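Local coordinates for protein Cg9734-pa (Drosophila melanogaster, PDB 2BK9) that binds haem whose iron is coordinated by two histidines and, as a member of the globin family, probably binds and carries oxygen, at residues Q30-F35 / E40-R45; E50-S53 / R57-A60. The protein carries 1 engineered substitution. All blocks are in the same frame, centred on the assembly; numbering follows the deposited sequence.

Overall arrangement
Both contacts lie in the chain that runs from helix 20-34 to helix 56-75, with centres about 10 Å apart, and they follow one another in sequence. Interaction 1 (30-35 with 40-45) is the inner one: Phe31, Lys41, Phe42 and Pro43 belong to the haem pocket. Interaction 2 (50-53 with 57-60) sits one layer further out, the side chain of Phe58 being, between nearest atoms, about 10 Å from the haem and about 6 Å from that of the axial ligand His61. Phe44 joins the two, its CE2 lying 3.5 Å from Phe58 N and its CD1 3.7 Å from Leu52 CD2. Pro43 CG adds a second touch, 3.7 Å from Arg57 CD.

Interaction 1. Residues Q30-F35 / E40-R45; sequences QFFNRF and EKFPFR. With HEM (protoporphyrin IX containing Fe), chain B.
Phe32 in the last turn of helix 20-34 sets its ring rim against both Phe42 and Phe44, and the three make an aromatic cluster. Its CZ lies 3.6 Å from Phe42 CE2, which sits at the edge of the Phe32 ring near its plane; the two ring planes stand at 84°. On the next atom round, Phe32 CE2 is 3.7 Å from Phe44 CE1, with planes at 73°. Phe42 in turn meets the haem of this globin, its CZ 3.3 Å from the meso carbon CHD. The haem methyl CMD lies over the centre of one Phe42 face, Phe44 CZ over the other, offset toward the rim. Such a phenylalanine packed on the porphyrin, in the segment after the second long helix, recalls the CD-corner phenylalanine of globins; here its ring also meets the axial ligand His61 edge-to-face. Phe31 CZ reaches the haem methyl CMC at 3.7 Å. Phe44 turns its CG between backbone N and carbonyl carbon (chi1 54°), which brings its ring face against Phe42 CB. Behind this shell, the Phe42-Arg45 type I turn is tied back by Arg45, whose NE and NH2 both grip Glu40 O side-on, NE at 2.9 Å, reaching that oxygen from above its carbonyl plane.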
# COMPACT_ATOMS: atom_id res chain seq x y z
N GLN A 30 -4.61 11.21 0.57
CA GLN A 30 -4.52 11.45 -0.86
C GLN A 30 -5.47 10.53 -1.62
O GLN A 30 -6.12 10.93 -2.58
CB GLN A 30 -3.06 11.30 -1.36
CG GLN A 30 -2.95 11.50 -2.88
CD GLN A 30 -1.60 11.35 -3.56
OE1 GLN A 30 -1.54 11.38 -4.80
NE2 GLN A 30 -0.51 11.24 -2.82
N PHE A 31 -5.53 9.28 -1.18
CA PHE A 31 -6.46 8.32 -1.76
C PHE A 31 -7.89 8.87 -1.73
O PHE A 31 -8.59 8.86 -2.73
CB PHE A 31 -6.30 7.04 -1.00
CG PHE A 31 -7.17 5.89 -1.42
CD1 PHE A 31 -7.16 5.38 -2.72
CD2 PHE A 31 -7.94 5.26 -0.48
CE1 PHE A 31 -7.89 4.28 -3.05
CE2 PHE A 31 -8.66 4.13 -0.81
CZ PHE A 31 -8.63 3.65 -2.11
N PHE A 32 -8.31 9.33 -0.56
CA PHE A 32 -9.68 9.79 -0.42
C PHE A 32 -9.92 11.16 -1.07
O PHE A 32 -11.02 11.43 -1.52
CB PHE A 32 -10.11 9.83 1.04
CG PHE A 32 -10.12 8.51 1.71
CD1 PHE A 32 -10.75 7.41 1.15
CD2 PHE A 32 -9.51 8.35 2.95
CE1 PHE A 32 -10.74 6.22 1.81
CE2 PHE A 32 -9.53 7.15 3.61
CZ PHE A 32 -10.17 6.10 3.05
N ASN A 33 -8.90 12.00 -1.11
CA ASN A 33 -9.03 13.29 -1.78
C ASN A 33 -9.23 13.13 -3.26
O ASN A 33 -10.11 13.76 -3.87
CB ASN A 33 -7.76 14.11 -1.48
CG ASN A 33 -7.86 15.52 -1.89
OD1 ASN A 33 -8.93 16.11 -1.88
ND2 ASN A 33 -6.72 16.08 -2.26
N ARG A 34 -8.40 12.29 -3.88
CA ARG A 34 -8.50 12.04 -5.34
C ARG A 34 -9.69 11.15 -5.69
O ARG A 34 -10.29 11.34 -6.73
CB ARG A 34 -7.21 11.39 -5.84
CG ARG A 34 -5.99 12.26 -5.83
CD ARG A 34 -4.86 11.59 -6.58
NE ARG A 34 -3.61 12.29 -6.54
CZ ARG A 34 -3.37 13.43 -7.19
NH1 ARG A 34 -4.21 13.92 -8.07
NH2 ARG A 34 -2.18 14.02 -7.01
N PHE A 35 -9.98 10.19 -4.83
CA PHE A 35 -10.92 9.12 -5.14
C PHE A 35 -11.91 8.96 -3.98
O PHE A 35 -11.89 7.97 -3.26
CB PHE A 35 -10.16 7.84 -5.45
CG PHE A 35 -9.05 8.01 -6.44
CD1 PHE A 35 -9.31 8.32 -7.76
CD2 PHE A 35 -7.73 7.90 -6.05
CE1 PHE A 35 -8.29 8.49 -8.66
CE2 PHE A 35 -6.69 8.06 -6.97
CZ PHE A 35 -6.99 8.35 -8.26
N GLU A 40 -16.67 5.71 1.30
CA GLU A 40 -17.92 5.11 1.65
C GLU A 40 -17.76 3.70 2.17
O GLU A 40 -18.68 3.17 2.81
CB GLU A 40 -18.85 5.12 0.45
CG GLU A 40 -19.20 6.50 -0.09
CD GLU A 40 -19.66 7.58 0.88
OE1 GLU A 40 -20.54 7.36 1.72
OE2 GLU A 40 -19.20 8.72 0.78
N LYS A 41 -16.63 3.05 1.92
CA LYS A 41 -16.39 1.70 2.39
C LYS A 41 -16.10 1.65 3.89
O LYS A 41 -16.15 0.60 4.48
CB LYS A 41 -15.20 1.09 1.66
CG LYS A 41 -15.35 0.94 0.18
CD LYS A 41 -16.33 -0.07 -0.24
CE LYS A 41 -16.32 -0.40 -1.70
NZ LYS A 41 -17.32 -1.44 -2.05
N PHE A 42 -15.76 2.80 4.48
CA PHE A 42 -15.26 2.86 5.86
C PHE A 42 -16.30 3.48 6.79
O PHE A 42 -17.07 4.34 6.40
CB PHE A 42 -14.00 3.69 5.94
CG PHE A 42 -12.80 3.06 5.35
CD1 PHE A 42 -12.06 2.16 6.11
CD2 PHE A 42 -12.42 3.33 4.03
CE1 PHE A 42 -10.91 1.61 5.62
CE2 PHE A 42 -11.22 2.73 3.55
CZ PHE A 42 -10.49 1.91 4.38
N PRO A 43 -16.22 3.18 8.09
CA PRO A 43 -17.15 3.77 9.05
C PRO A 43 -17.00 5.27 9.24
O PRO A 43 -17.93 5.96 9.65
CB PRO A 43 -16.83 3.03 10.34
CG PRO A 43 -15.52 2.35 10.13
CD PRO A 43 -15.38 2.13 8.69
N PHE A 44 -15.83 5.78 8.89
CA PHE A 44 -15.52 7.19 8.93
C PHE A 44 -15.89 7.92 7.65
O PHE A 44 -15.42 9.03 7.42
CB PHE A 44 -14.07 7.42 9.32
CG PHE A 44 -13.03 6.69 8.46
CD1 PHE A 44 -12.69 7.16 7.22
CD2 PHE A 44 -12.42 5.53 8.91
CE1 PHE A 44 -11.76 6.50 6.47
CE2 PHE A 44 -11.50 4.86 8.17
CZ PHE A 44 -11.14 5.38 6.94
N ARG A 45 -16.78 7.33 6.84
CA ARG A 45 -17.18 7.91 5.58
C ARG A 45 -17.61 9.35 5.62
O ARG A 45 -17.42 10.05 4.62
CB ARG A 45 -18.28 7.05 4.94
CG ARG A 45 -19.50 6.83 5.80
CD ARG A 45 -20.53 5.92 5.21
NE ARG A 45 -20.04 4.55 5.00
CZ ARG A 45 -20.04 3.58 5.89
NH1 ARG A 45 -20.44 3.76 7.15
NH2 ARG A 45 -19.54 2.40 5.56
CHA HEM B . -9.36 -3.34 6.23
CHB HEM B . -4.80 -3.56 4.72
CHC HEM B . -6.14 -1.33 0.72
CHD HEM B . -10.55 -0.71 2.42
C1A HEM B . -8.03 -3.65 6.12
C2A HEM B . -7.29 -4.54 7.02
C3A HEM B . -6.01 -4.63 6.60
C4A HEM B . -5.93 -3.77 5.46
CMA HEM B . -4.81 -5.42 7.15
CAA HEM B . -7.93 -5.24 8.22
CBA HEM B . -8.76 -6.45 7.77
CGA HEM B . -9.44 -6.98 9.00
O1A HEM B . -10.48 -6.41 9.43
O2A HEM B . -8.96 -7.99 9.54
C1B HEM B . -4.74 -2.91 3.50
C2B HEM B . -3.58 -2.88 2.67
C3B HEM B . -3.96 -2.25 1.54
C4B HEM B . -5.35 -1.95 1.64
CMB HEM B . -2.23 -3.44 3.05
CAB HEM B . -3.17 -2.01 0.31
CBB HEM B . -1.87 -1.77 0.26
C1C HEM B . -7.44 -0.96 0.81
C2C HEM B . -8.23 -0.28 -0.21
C3C HEM B . -9.45 -0.05 0.28
C4C HEM B . -9.47 -0.61 1.60
CMC HEM B . -7.71 0.06 -1.61
CAC HEM B . -10.56 0.66 -0.46
CBC HEM B . -11.54 1.36 0.06
C1D HEM B . -10.63 -1.34 3.61
C2D HEM B . -11.80 -1.50 4.37
C3D HEM B . -11.46 -2.27 5.51
C4D HEM B . -10.06 -2.56 5.36
CMD HEM B . -13.16 -0.90 4.05
CAD HEM B . -12.40 -2.69 6.61
CBD HEM B . -12.58 -1.61 7.64
CGD HEM B . -13.53 -1.97 8.73
O1D HEM B . -13.87 -1.09 9.55
O2D HEM B . -13.96 -3.16 8.80
NA HEM B . -7.18 -3.22 5.16
NB HEM B . -5.84 -2.33 2.86
NC HEM B . -8.23 -1.16 1.91
ND HEM B . -9.58 -2.01 4.22
FE HEM B . -7.71 -2.16 3.57

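Interaction 2. Residues E50-S53 / R57-A60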
# COMPACT_ATOMS: atom_id res chain seq x y z
N GLU A 50 -10.39 17.18 6.32
CA GLU A 50 -9.36 17.72 7.19
C GLU A 50 -9.29 17.07 8.55
O GLU A 50 -8.35 17.29 9.26
CB GLU A 50 -9.52 19.24 7.29
CG GLU A 50 -10.61 19.77 8.14
CD GLU A 50 -11.95 19.84 7.49
OE1 GLU A 50 -12.17 19.27 6.38
OE2 GLU A 50 -12.79 20.56 8.10
N GLU A 51 -10.35 16.33 8.91
CA GLU A 51 -10.43 15.65 10.18
C GLU A 51 -10.13 14.17 10.08
O GLU A 51 -10.08 13.49 11.10
CB GLU A 51 -11.80 15.86 10.83
CG GLU A 51 -12.03 17.34 11.17
CD GLU A 51 -13.34 17.62 11.90
OE1 GLU A 51 -13.95 16.68 12.37
OE2 GLU A 51 -13.67 18.83 12.08
N LEU A 52 -9.92 13.62 8.88
CA LEU A 52 -9.71 12.20 8.76
C LEU A 52 -8.56 11.69 9.60
O LEU A 52 -8.68 10.64 10.21
CB LEU A 52 -9.49 11.79 7.29
CG LEU A 52 -10.71 11.85 6.39
CD1 LEU A 52 -10.27 11.73 4.94
CD2 LEU A 52 -11.68 10.71 6.75
N SER A 53 -7.43 12.39 9.61
CA SER A 53 -6.27 11.86 10.31
C SER A 53 -6.46 11.82 11.81
O SER A 53 -5.69 11.14 12.50
CB SER A 53 -5.02 12.65 9.95
OG SER A 53 -5.16 14.00 10.33
N ARG A 57 -10.05 4.93 13.48
CA ARG A 57 -10.13 3.89 12.49
C ARG A 57 -9.37 4.25 11.23
O ARG A 57 -8.78 3.39 10.59
CB ARG A 57 -11.58 3.52 12.26
CG ARG A 57 -12.15 2.74 13.43
CD ARG A 57 -13.57 2.29 13.23
NE ARG A 57 -13.95 1.33 14.28
CZ ARG A 57 -14.17 1.61 15.55
NH1 ARG A 57 -14.13 2.85 15.99
NH2 ARG A 57 -14.46 0.64 16.43
N PHE A 58 -9.40 5.52 10.83
CA PHE A 58 -8.54 5.95 9.76
C PHE A 58 -7.09 5.65 10.09
O PHE A 58 -6.34 5.10 9.29
CB PHE A 58 -8.75 7.44 9.51
CG PHE A 58 -7.79 8.04 8.53
CD1 PHE A 58 -8.14 8.26 7.21
CD2 PHE A 58 -6.54 8.44 8.93
CE1 PHE A 58 -7.24 8.82 6.34
CE2 PHE A 58 -5.64 8.98 8.04
CZ PHE A 58 -6.02 9.21 6.73
N ARG A 59 -6.69 6.01 11.30
CA ARG A 59 -5.30 5.81 11.73
C ARG A 59 -4.92 4.34 11.72
O ARG A 59 -3.82 4.00 11.33
CB ARG A 59 -5.08 6.42 13.11
CG ARG A 59 -4.84 7.88 13.05
CD ARG A 59 -4.04 8.40 14.22
NE ARG A 59 -4.77 8.10 15.43
CZ ARG A 59 -5.78 8.83 15.90
NH1 ARG A 59 -6.16 9.93 15.29
NH2 ARG A 59 -6.42 8.47 16.99
N ALA A 60 -5.86 3.47 12.10
CA ALA A 60 -5.59 2.07 12.09
C ALA A 60 -5.33 1.57 10.67
O ALA A 60 -4.43 0.80 10.45
CB ALA A 60 -6.76 1.34 12.73
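Leu52 and Ser53 meet Phe58 and Arg59 where the irregular chain of 50-53 passes beside the first turn of helix 56-75; the nearest backbone approach is between CA of Ser53 and CA of Arg59, 6.3 Å apart. Much of the contact is backbone against side chain: the carbonyl oxygen of Leu52 lies 3.2 Å from CG of Phe58, while Leu52 C and Ser53 N sit over one face of the ring, displaced toward its rim. Over that same face comes Leu52 CB in a CH-pi contact, 4.1 Å from the Phe58 ring centroid and 26° off the ring normal. Ser53 CA, 3.7 Å from Phe58 CD2, extends the cover. A chi1 of 173° swings the Phe58 ring away from its own backbone N and toward Leu52. In the globin fold the ring thus joins the segment leading into helix 56-75 to helix 20-34, where it also touches Leu28, Thr29 and Phe32. With an alanine here, Leu52 CB and Ser53 CA would probably lose the ring they rest on, opening a gap between segment 50-53 and helix 56-75. At the more exposed margin, one of two Arg59 conformers donates from NH1 to Ser53 O at 3.1 Å, the oxygen at the guanidinium edge, a bond less certain for that disorder. Just before the helix, Asn55 OD1 accepts from Phe58 N.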